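Local atomic coordinates of probable mRNA-capping enzyme (Acanthamoeba polyphaga mimivirus, PDB entry 3BGY), a protein that caps viral mRNA through triphosphatase, guanylyltransferase and cap methyltransferase activities, the chain here being its N-terminal metal-dependent RNA triphosphatase domain. Residues V86-N90 against L116-I122; I74-P79 against I164-I170; E37-K43 against A141-T147. The contacts are given in a common frame with arbitrary orientation. Where two conformers were deposited one is given. Residues are numbered along the deposited sequence.

Contact 1 of 3, residues V86-N90 against L116-I122; sequences VSLFN and LDPSDDI
D121, I122 and F89 bury the most surface here. V86-L88 ends strand 83-88 of the triphosphatase beta barrel. L116-D121 is the loop between helix 106-115 and the adjacent strand 122-136, and S119 to I122 form a type I beta turn. At these strand ends L88 and I122 are an antiparallel non-hydrogen-bonded pair, CA to CA 5.0 Å. One direct hydrogen bond follows, F89 N to D121 O, 2.9 Å. I122 CA lies 3.4 Å from S87 O, a CA-H...O contact. I122 (chi1 m, chi2 t) fills the apolar side: its CG2 is 3.8 Å from V86 CG1, its CG1 4.0 Å from L88 CD2. L116 CD1 lies 3.9 Å from V86 CG1. The F89 ring stacks on Y71 of strand 66-77. Water 1 links N90 N (2.9 Å) to D121 O (2.8 Å), water 2 N90 ND2 (3.0 Å) to D121 OD2 (2.9 Å). N90 is the N-cap of helix 91-101, OD1 to Q93 N. Strand pairing thus gives way to water-mediated contact beyond L88.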
loop_
_atom_site.group_PDB
_atom_site.type_symbol
_atom_site.label_atom_id
_atom_site.label_comp_id
_atom_site.label_asym_id
_atom_site.label_seq_id
_atom_site.Cartn_x
_atom_site.Cartn_y
_atom_site.Cartn_z
ATOM N N VAL A 86 -5.433 10.003 -1.948
ATOM C CA VAL A 86 -4.378 10.994 -2.049
ATOM C C VAL A 86 -3.362 10.744 -0.923
ATOM O O VAL A 86 -3.752 10.586 0.244
ATOM C CB VAL A 86 -4.942 12.425 -1.937
ATOM C CG1 VAL A 86 -3.830 13.436 -1.759
ATOM C CG2 VAL A 86 -5.747 12.751 -3.177
ATOM N N SER A 87 -2.073 10.693 -1.262
ATOM C CA SER A 87 -1.026 10.535 -0.254
ATOM C C SER A 87 -0.256 11.856 -0.178
ATOM O O SER A 87 0.283 12.296 -1.189
ATOM C CB SER A 87 -0.054 9.417 -0.644
ATOM O OG SER A 87 -0.762 8.209 -0.888
ATOM N N LEU A 88 -0.216 12.453 1.004
ATOM C CA LEU A 88 0.491 13.728 1.230
ATOM C C LEU A 88 1.828 13.431 1.884
ATOM O O LEU A 88 1.863 12.950 3.020
ATOM C CB LEU A 88 -0.348 14.635 2.120
ATOM C CG LEU A 88 -1.719 15.048 1.587
ATOM C CD1 LEU A 88 -2.417 15.952 2.605
ATOM C CD2 LEU A 88 -1.567 15.789 0.248
ATOM N N PHE A 89 2.921 13.762 1.181
ATOM C CA PHE A 89 4.275 13.497 1.676
ATOM C C PHE A 89 4.971 14.700 2.299
ATOM O O PHE A 89 5.970 14.554 3.001
ATOM C CB PHE A 89 5.158 12.924 0.553
ATOM C CG PHE A 89 4.801 11.517 0.163
ATOM C CD1 PHE A 89 3.809 11.282 -0.807
ATOM C CD2 PHE A 89 5.476 10.415 0.729
ATOM C CE1 PHE A 89 3.484 9.970 -1.207
ATOM C CE2 PHE A 89 5.156 9.090 0.323
ATOM C CZ PHE A 89 4.163 8.868 -0.641
ATOM N N ASN A 90 4.467 15.896 2.013
ATOM C CA ASN A 90 5.096 17.096 2.580
ATOM C C ASN A 90 4.568 17.303 4.015
ATOM O O ASN A 90 3.383 17.502 4.205
ATOM C CB ASN A 90 4.793 18.287 1.670
ATOM C CG ASN A 90 5.390 19.574 2.184
ATOM O OD1 ASN A 90 4.801 20.234 3.028
ATOM N ND2 ASN A 90 6.579 19.910 1.708
ATOM N N LEU A 116 -7.133 18.503 -5.734
ATOM C CA LEU A 116 -5.682 18.450 -5.736
ATOM C C LEU A 116 -5.081 17.928 -7.014
ATOM O O LEU A 116 -5.578 16.985 -7.625
ATOM C CB LEU A 116 -5.144 17.623 -4.546
ATOM C CG LEU A 116 -5.297 18.185 -3.124
ATOM C CD1 LEU A 116 -4.754 17.185 -2.101
ATOM C CD2 LEU A 116 -4.539 19.512 -3.004
ATOM N N ASP A 117 -4.024 18.612 -7.436
ATOM C CA ASP A 117 -3.260 18.244 -8.611
ATOM C C ASP A 117 -2.086 17.399 -8.104
ATOM O O ASP A 117 -1.532 17.690 -7.039
ATOM C CB ASP A 117 -2.713 19.494 -9.317
ATOM C CG ASP A 117 -3.769 20.237 -10.104
ATOM O OD1 ASP A 117 -4.654 19.583 -10.701
ATOM O OD2 ASP A 117 -3.693 21.482 -10.144
ATOM N N PRO A 118 -1.724 16.328 -8.833
ATOM C CA PRO A 118 -0.611 15.462 -8.435
ATOM C C PRO A 118 0.738 16.148 -8.652
ATOM O O PRO A 118 0.864 17.026 -9.515
ATOM C CB PRO A 118 -0.775 14.259 -9.345
ATOM C CG PRO A 118 -1.438 14.851 -10.568
ATOM C CD PRO A 118 -2.429 15.779 -10.008
ATOM N N SER A 119 1.700 15.803 -7.800
ATOM C CA SER A 119 3.057 16.344 -7.862
ATOM C C SER A 119 3.913 15.290 -7.169
ATOM O O SER A 119 3.395 14.247 -6.729
ATOM C CB SER A 119 3.134 17.670 -7.101
ATOM O OG SER A 119 2.881 17.470 -5.720
ATOM N N ASP A 120 5.211 15.555 -7.040
ATOM C CA ASP A 120 6.103 14.608 -6.375
ATOM C C ASP A 120 5.754 14.361 -4.902
ATOM O O ASP A 120 5.973 13.259 -4.389
ATOM C CB ASP A 120 7.556 15.058 -6.479
ATOM C CG ASP A 120 8.514 13.899 -6.373
ATOM O OD1 ASP A 120 8.426 12.996 -7.234
ATOM O OD2 ASP A 120 9.347 13.885 -5.440
ATOM N N ASP A 121 5.192 15.383 -4.249
ATOM C CA ASP A 121 4.812 15.299 -2.838
ATOM C C ASP A 121 3.333 14.940 -2.617
ATOM O O ASP A 121 2.903 14.857 -1.463
ATOM C CB ASP A 121 5.099 16.628 -2.117
ATOM C CG ASP A 121 6.574 16.857 -1.815
ATOM O OD1 ASP A 121 7.351 15.889 -1.673
ATOM O OD2 ASP A 121 6.945 18.038 -1.677
ATOM N N ILE A 122 2.563 14.813 -3.708
ATOM C CA ILE A 122 1.134 14.480 -3.646
ATOM C C ILE A 122 0.865 13.362 -4.660
ATOM O O ILE A 122 0.772 13.587 -5.875
ATOM C CB ILE A 122 0.202 15.717 -3.957
ATOM C CG1 ILE A 122 0.495 16.872 -2.974
ATOM C CG2 ILE A 122 -1.286 15.297 -3.910
ATOM C CD1 ILE A 122 -0.266 18.180 -3.264
HETATM O O HOH W 1 2.149 16.720 0.422
HETATM O O HOH W 2 8.603 18.011 0.682
#

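Contact 2 of 3, residues I74-P79 against I164-I170; sequences ISLIFP and ITGSERI
I74-I77 is extended and ends strand 66-77. R169-I170 begins strand 169-183, and the two run antiparallel. I77 and R169 are a hydrogen-bonded pair, CA to CA 4.9 Å. I77 N donates to R169 O at 2.8 Å, and R169 N donates to I77 O at 2.9 Å. L76 and I170 are the next, non-hydrogen-bonded pair, CA to CA 4.8 Å. CA-H...O contacts join I170 CA to S75 O (3.3 Å) and L76 CA to R169 O (3.6 Å). I164-E168 is a loop leading into the strand. G166 has phi 105°, where a side chain would press on T165 O. These strands are neighbours in the closed antiparallel barrel of the tunnel triphosphatase fold, and the contact lies where one strand leaves the sheet and the other enters it. L76 and I170 share one face. L76 (chi1 m, chi2 t) puts CD2 3.9 Å from I170 CG1 and CD1 4.1 Å from I164 CD1. I74 CG2 is 3.9 Å from I170 CG2. Helix 106-115 covers this side, with S110 and V114 on L76. I77 and R169 occupy the other face, CB to CB 4.0 Å. Water 3 joins I77 O (2.7 Å) to R169 NH1 (2.9 Å). The CA-to-CB bond of F78 points away, but the ring swings back, with CZ 4.0 Å from I164 CD1. E168 CG makes an off-centre CH-pi contact, 4.1 Å from the F78 ring centroid. The E168 carboxylate turns back to its own loop: OE2 accepts from T165 N and OE1 from G166 N, both at 2.9 Å.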
loop_
_atom_site.group_PDB
_atom_site.type_symbol
_atom_site.label_atom_id
_atom_site.label_comp_id
_atom_site.label_asym_id
_atom_site.label_seq_id
_atom_site.Cartn_x
_atom_site.Cartn_y
_atom_site.Cartn_z
ATOM N N ILE A 74 -5.331 9.830 2.459
ATOM C CA ILE A 74 -6.730 10.220 2.634
ATOM C C ILE A 74 -7.447 9.452 1.552
ATOM O O ILE A 74 -7.217 9.657 0.359
ATOM C CB ILE A 74 -6.969 11.745 2.461
ATOM C CG1 ILE A 74 -6.125 12.540 3.452
ATOM C CG2 ILE A 74 -8.431 12.092 2.774
ATOM C CD1 ILE A 74 -4.883 13.122 2.845
ATOM N N SER A 75 -8.278 8.506 1.973
ATOM C CA SER A 75 -8.997 7.697 1.007
ATOM C C SER A 75 -10.470 8.059 0.951
ATOM O O SER A 75 -11.139 8.084 1.988
ATOM C CB SER A 75 -8.902 6.221 1.384
ATOM O OG SER A 75 -7.562 5.767 1.379
ATOM N N LEU A 76 -10.957 8.332 -0.260
ATOM C CA LEU A 76 -12.390 8.588 -0.469
ATOM C C LEU A 76 -12.952 7.280 -0.963
ATOM O O LEU A 76 -12.534 6.773 -2.004
ATOM C CB LEU A 76 -12.638 9.670 -1.512
ATOM C CG LEU A 76 -11.951 10.998 -1.308
ATOM C CD1 LEU A 76 -12.418 11.895 -2.460
ATOM C CD2 LEU A 76 -12.299 11.638 0.050
ATOM N N ILE A 77 -13.887 6.724 -0.191
ATOM C CA ILE A 77 -14.484 5.421 -0.490
ATOM C C ILE A 77 -15.895 5.604 -1.021
ATOM O O ILE A 77 -16.783 6.057 -0.324
ATOM C CB ILE A 77 -14.460 4.517 0.762
ATOM C CG1 ILE A 77 -13.029 4.453 1.307
ATOM C CG2 ILE A 77 -14.937 3.070 0.409
ATOM C CD1 ILE A 77 -12.963 4.098 2.778
ATOM N N PHE A 78 -16.085 5.159 -2.254
ATOM C CA PHE A 78 -17.344 5.334 -2.964
ATOM C C PHE A 78 -18.343 4.204 -2.745
ATOM O O PHE A 78 -17.952 3.127 -2.314
ATOM C CB PHE A 78 -17.024 5.537 -4.448
ATOM C CG PHE A 78 -16.398 6.845 -4.740
ATOM C CD1 PHE A 78 -15.013 6.995 -4.659
ATOM C CD2 PHE A 78 -17.195 7.970 -5.051
ATOM C CE1 PHE A 78 -14.401 8.267 -4.879
ATOM C CE2 PHE A 78 -16.603 9.239 -5.274
ATOM C CZ PHE A 78 -15.195 9.386 -5.181
ATOM N N PRO A 79 -19.650 4.438 -3.032
ATOM C CA PRO A 79 -20.667 3.394 -2.853
ATOM C C PRO A 79 -20.365 2.101 -3.610
ATOM O O PRO A 79 -20.732 1.021 -3.145
ATOM C CB PRO A 79 -21.935 4.064 -3.381
ATOM C CG PRO A 79 -21.748 5.441 -3.007
ATOM C CD PRO A 79 -20.303 5.734 -3.281
ATOM N N ILE A 164 -18.297 13.828 -6.729
ATOM C CA ILE A 164 -18.603 13.837 -5.300
ATOM C C ILE A 164 -20.110 14.011 -5.131
ATOM O O ILE A 164 -20.672 15.028 -5.544
ATOM C CB ILE A 164 -17.809 14.951 -4.555
ATOM C CG1 ILE A 164 -16.296 14.677 -4.646
ATOM C CG2 ILE A 164 -18.261 15.084 -3.090
ATOM C CD1 ILE A 164 -15.873 13.229 -4.243
ATOM N N THR A 165 -20.760 12.985 -4.583
ATOM C CA THR A 165 -22.205 13.025 -4.353
ATOM C C THR A 165 -22.530 13.495 -2.939
ATOM O O THR A 165 -23.625 14.005 -2.677
ATOM C CB THR A 165 -22.886 11.641 -4.577
ATOM O OG1 THR A 165 -22.487 10.721 -3.556
ATOM C CG2 THR A 165 -22.528 11.058 -5.959
ATOM N N GLY A 166 -21.564 13.336 -2.041
ATOM C CA GLY A 166 -21.753 13.706 -0.648
ATOM C C GLY A 166 -21.958 12.495 0.258
ATOM O O GLY A 166 -22.002 12.637 1.480
ATOM N N SER A 167 -22.095 11.309 -0.331
ATOM C CA SER A 167 -22.300 10.082 0.438
ATOM C C SER A 167 -21.017 9.234 0.534
ATOM O O SER A 167 -21.054 8.035 0.848
ATOM C CB SER A 167 -23.442 9.256 -0.171
ATOM O OG SER A 167 -23.035 8.615 -1.369
ATOM N N GLU A 168 -19.891 9.854 0.206
ATOM C CA GLU A 168 -18.584 9.170 0.269
ATOM C C GLU A 168 -18.156 8.940 1.712
ATOM O O GLU A 168 -18.486 9.747 2.596
ATOM C CB GLU A 168 -17.485 10.030 -0.381
ATOM C CG GLU A 168 -17.555 10.166 -1.904
ATOM C CD GLU A 168 -18.670 11.080 -2.397
ATOM O OE1 GLU A 168 -19.078 11.991 -1.642
ATOM O OE2 GLU A 168 -19.132 10.877 -3.543
ATOM N N ARG A 169 -17.451 7.827 1.938
ATOM C CA ARG A 169 -16.876 7.529 3.244
ATOM C C ARG A 169 -15.414 7.999 3.167
ATOM O O ARG A 169 -14.841 8.050 2.067
ATOM C CB ARG A 169 -16.919 6.017 3.548
ATOM C CG ARG A 169 -18.320 5.426 3.799
ATOM C CD ARG A 169 -18.238 3.884 3.812
ATOM N NE ARG A 169 -19.441 3.171 4.295
ATOM C CZ ARG A 169 -20.525 2.934 3.554
ATOM N NH1 ARG A 169 -20.591 3.361 2.298
ATOM N NH2 ARG A 169 -21.513 2.176 4.037
ATOM N N ILE A 170 -14.836 8.444 4.278
ATOM C CA ILE A 170 -13.433 8.863 4.251
ATOM C C ILE A 170 -12.639 8.121 5.318
ATOM O O ILE A 170 -13.126 7.903 6.432
ATOM C CB ILE A 170 -13.239 10.378 4.460
ATOM C CG1 ILE A 170 -14.142 11.166 3.510
ATOM C CG2 ILE A 170 -11.781 10.777 4.147
ATOM C CD1 ILE A 170 -14.228 12.628 3.862
HETATM O O HOH W 3 -19.150 4.971 0.330
#

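Contact 3 of 3, residues E37-K43 against A141-T147; sequences EFEVSFK and AITIKST
V40, I142 and I144 form the apolar centre of two neighbouring antiparallel strands in the triphosphatase beta barrel. V40 CG2 meets I144 CD1 at 3.8 Å, and V40 CG1 meets I142 CG2 at 3.9 Å. F38 (chi1 t) brings CZ to 3.4 Å from I144 CG2. F42 (chi1 m) takes I142 CG2 over its ring face, 3.8 Å from the centroid, a CH-pi contact. Helices 17-32 and 221-235 pack on this face. The axes of 37-42 and 142-147 approach to 4.7 Å, with N-to-C directions at 162°. F38-S146, V40-I144 and F42-I142 are non-hydrogen-bonded pairs. Hydrogen-bonded pairs alternate: E37 N to T147 O 2.8 Å, E39 N to K145 O 2.9 Å, S41 N to T143 O 2.9 Å. T147 N, K145 N and T143 N donate back to E37 O, E39 O and S41 O at 3.1, 2.8 and 3.0 Å. K43 N donates to A141 O at 2.9 Å. On the opposite face E37 and E39, with E212 and E214 of strand 208-215, are consistent with the metal-binding glutamates of tunnel triphosphatases. The like-charged E39 and E214 carboxylates lie close. K43 NZ donates to S41 OG (2.8 Å) and water 6 (3.0 Å), which lies 2.7 Å from T143 OG1.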
loop_
_atom_site.group_PDB
_atom_site.type_symbol
_atom_site.label_atom_id
_atom_site.label_comp_id
_atom_site.label_asym_id
_atom_site.label_seq_id
_atom_site.Cartn_x
_atom_site.Cartn_y
_atom_site.Cartn_z
ATOM N N GLU A 37 -0.912 -4.289 -9.805
ATOM C CA GLU A 37 0.186 -4.388 -8.833
ATOM C C GLU A 37 0.077 -5.764 -8.241
ATOM O O GLU A 37 -1.012 -6.310 -8.211
ATOM C CB GLU A 37 0.048 -3.337 -7.746
ATOM C CG GLU A 37 0.201 -1.880 -8.258
ATOM C CD GLU A 37 1.469 -1.603 -9.090
ATOM O OE1 GLU A 37 2.534 -2.227 -8.861
ATOM O OE2 GLU A 37 1.393 -0.738 -9.991
ATOM N N PHE A 38 1.196 -6.337 -7.817
ATOM C CA PHE A 38 1.198 -7.686 -7.255
ATOM C C PHE A 38 1.887 -7.549 -5.899
ATOM O O PHE A 38 3.058 -7.165 -5.808
ATOM C CB PHE A 38 1.955 -8.623 -8.198
ATOM C CG PHE A 38 1.923 -10.071 -7.788
ATOM C CD1 PHE A 38 2.782 -10.547 -6.785
ATOM C CD2 PHE A 38 1.073 -10.967 -8.431
ATOM C CE1 PHE A 38 2.819 -11.899 -6.422
ATOM C CE2 PHE A 38 1.093 -12.353 -8.077
ATOM C CZ PHE A 38 1.971 -12.806 -7.072
ATOM N N GLU A 39 1.206 -8.050 -4.869
ATOM C CA GLU A 39 1.674 -7.893 -3.505
ATOM C C GLU A 39 1.449 -9.138 -2.661
ATOM O O GLU A 39 0.403 -9.779 -2.803
ATOM C CB GLU A 39 0.840 -6.720 -2.923
ATOM C CG GLU A 39 0.806 -6.486 -1.431
ATOM C CD GLU A 39 -0.112 -5.325 -1.040
ATOM O OE1 GLU A 39 0.169 -4.176 -1.440
ATOM O OE2 GLU A 39 -1.102 -5.564 -0.320
ATOM N N VAL A 40 2.436 -9.485 -1.841
ATOM C CA VAL A 40 2.248 -10.591 -0.887
ATOM C C VAL A 40 2.211 -9.891 0.470
ATOM O O VAL A 40 3.181 -9.271 0.870
ATOM C CB VAL A 40 3.355 -11.634 -0.927
ATOM C CG1 VAL A 40 3.007 -12.787 0.043
ATOM C CG2 VAL A 40 3.487 -12.204 -2.332
ATOM N N SER A 41 1.081 -10.011 1.167
ATOM C CA SER A 41 0.890 -9.361 2.463
ATOM C C SER A 41 1.098 -10.375 3.589
ATOM O O SER A 41 0.470 -11.436 3.592
ATOM C CB SER A 41 -0.524 -8.741 2.531
ATOM O OG SER A 41 -0.819 -8.246 3.833
ATOM N N PHE A 42 2.015 -10.061 4.506
ATOM C CA PHE A 42 2.320 -10.937 5.640
ATOM C C PHE A 42 1.446 -10.550 6.805
ATOM O O PHE A 42 1.365 -9.381 7.148
ATOM C CB PHE A 42 3.794 -10.860 6.024
ATOM C CG PHE A 42 4.713 -11.460 5.017
ATOM C CD1 PHE A 42 5.011 -10.784 3.823
ATOM C CD2 PHE A 42 5.264 -12.744 5.233
ATOM C CE1 PHE A 42 5.856 -11.385 2.833
ATOM C CE2 PHE A 42 6.116 -13.347 4.232
ATOM C CZ PHE A 42 6.394 -12.653 3.047
ATOM N N LYS A 43 0.742 -11.530 7.374
ATOM C CA LYS A 43 -0.161 -11.241 8.489
ATOM C C LYS A 43 0.493 -11.428 9.856
ATOM O O LYS A 43 1.595 -11.934 9.955
ATOM C CB LYS A 43 -1.435 -12.101 8.375
ATOM C CG LYS A 43 -2.144 -12.033 7.003
ATOM C CD LYS A 43 -2.504 -10.599 6.605
ATOM C CE LYS A 43 -3.123 -10.509 5.235
ATOM N NZ LYS A 43 -3.301 -9.100 4.785
ATOM N N ALA A 141 0.765 -17.723 6.920
ATOM C CA ALA A 141 0.077 -16.468 7.215
ATOM C C ALA A 141 0.343 -15.329 6.213
ATOM O O ALA A 141 0.914 -14.280 6.559
ATOM C CB ALA A 141 0.410 -16.034 8.650
ATOM N N ILE A 142 -0.056 -15.568 4.963
ATOM C CA ILE A 142 0.082 -14.580 3.881
ATOM C C ILE A 142 -1.065 -14.607 2.929
ATOM O O ILE A 142 -1.807 -15.604 2.853
ATOM C CB ILE A 142 1.338 -14.816 2.965
ATOM C CG1 ILE A 142 1.478 -16.280 2.540
ATOM C CG2 ILE A 142 2.556 -14.298 3.610
ATOM C CD1 ILE A 142 2.492 -16.527 1.445
ATOM N N THR A 143 -1.267 -13.477 2.257
ATOM C CA THR A 143 -2.261 -13.391 1.206
ATOM C C THR A 143 -1.536 -12.893 -0.029
ATOM O O THR A 143 -0.532 -12.206 0.094
ATOM C CB THR A 143 -3.479 -12.499 1.512
ATOM O OG1 THR A 143 -3.079 -11.150 1.773
ATOM C CG2 THR A 143 -4.263 -13.039 2.691
ATOM N N ILE A 144 -1.975 -13.328 -1.207
ATOM C CA ILE A 144 -1.347 -12.875 -2.452
ATOM C C ILE A 144 -2.456 -12.038 -3.097
ATOM O O ILE A 144 -3.583 -12.505 -3.250
ATOM C CB ILE A 144 -1.015 -14.052 -3.415
ATOM C CG1 ILE A 144 -0.370 -15.253 -2.707
ATOM C CG2 ILE A 144 -0.173 -13.563 -4.566
ATOM C CD1 ILE A 144 1.036 -15.091 -2.245
ATOM N N LYS A 145 -2.138 -10.823 -3.533
ATOM C CA LYS A 145 -3.157 -9.952 -4.092
ATOM C C LYS A 145 -2.685 -9.251 -5.334
ATOM O O LYS A 145 -1.521 -8.852 -5.415
ATOM C CB LYS A 145 -3.521 -8.870 -3.047
ATOM C CG LYS A 145 -4.670 -7.885 -3.372
ATOM C CD LYS A 145 -4.683 -6.729 -2.362
ATOM C CE LYS A 145 -5.915 -5.833 -2.502
ATOM N NZ LYS A 145 -5.835 -4.619 -1.628
ATOM N N SER A 146 -3.577 -9.182 -6.307
ATOM C CA SER A 146 -3.304 -8.442 -7.514
ATOM C C SER A 146 -4.415 -7.415 -7.486
ATOM O O SER A 146 -5.540 -7.736 -7.069
ATOM C CB SER A 146 -3.427 -9.316 -8.758
ATOM O OG SER A 146 -2.904 -8.645 -9.896
ATOM N N THR A 147 -4.056 -6.153 -7.706
ATOM C CA THR A 147 -5.068 -5.113 -7.784
ATOM C C THR A 147 -4.726 -3.998 -8.754
ATOM O O THR A 147 -3.546 -3.702 -8.984
ATOM C CB THR A 147 -5.430 -4.564 -6.376
ATOM O OG1 THR A 147 -6.630 -3.787 -6.454
ATOM C CG2 THR A 147 -4.300 -3.768 -5.772
HETATM O O HOH W 4 -1.809 -9.400 -0.469
HETATM O O HOH W 5 3.086 -13.542 8.413
HETATM O O HOH W 6 -5.108 -9.505 2.477
#

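All three contacts belong to one eight-stranded antiparallel barrel. Contacts 1 and 2 are adjacent, with centres about 19 Å apart. They touch through neighbouring strands 83-88 and 66-77: V86 O is 2.8 Å from I74 N, a probable hydrogen bond, and L88 CD1 packs on I74 CD1 at 3.8 Å. Contact 3 is about 25 Å, centre to centre, from each of the others, and lies across the chain's centre from contact 1. Along the chain, both segments of contact 1 fall between those of contact 2, and also between those of contact 3. The segments of contacts 2 and 3 alternate. Contacts 2 and 3 join strands far apart in sequence. Contact 1 joins successive strands across a helical insertion.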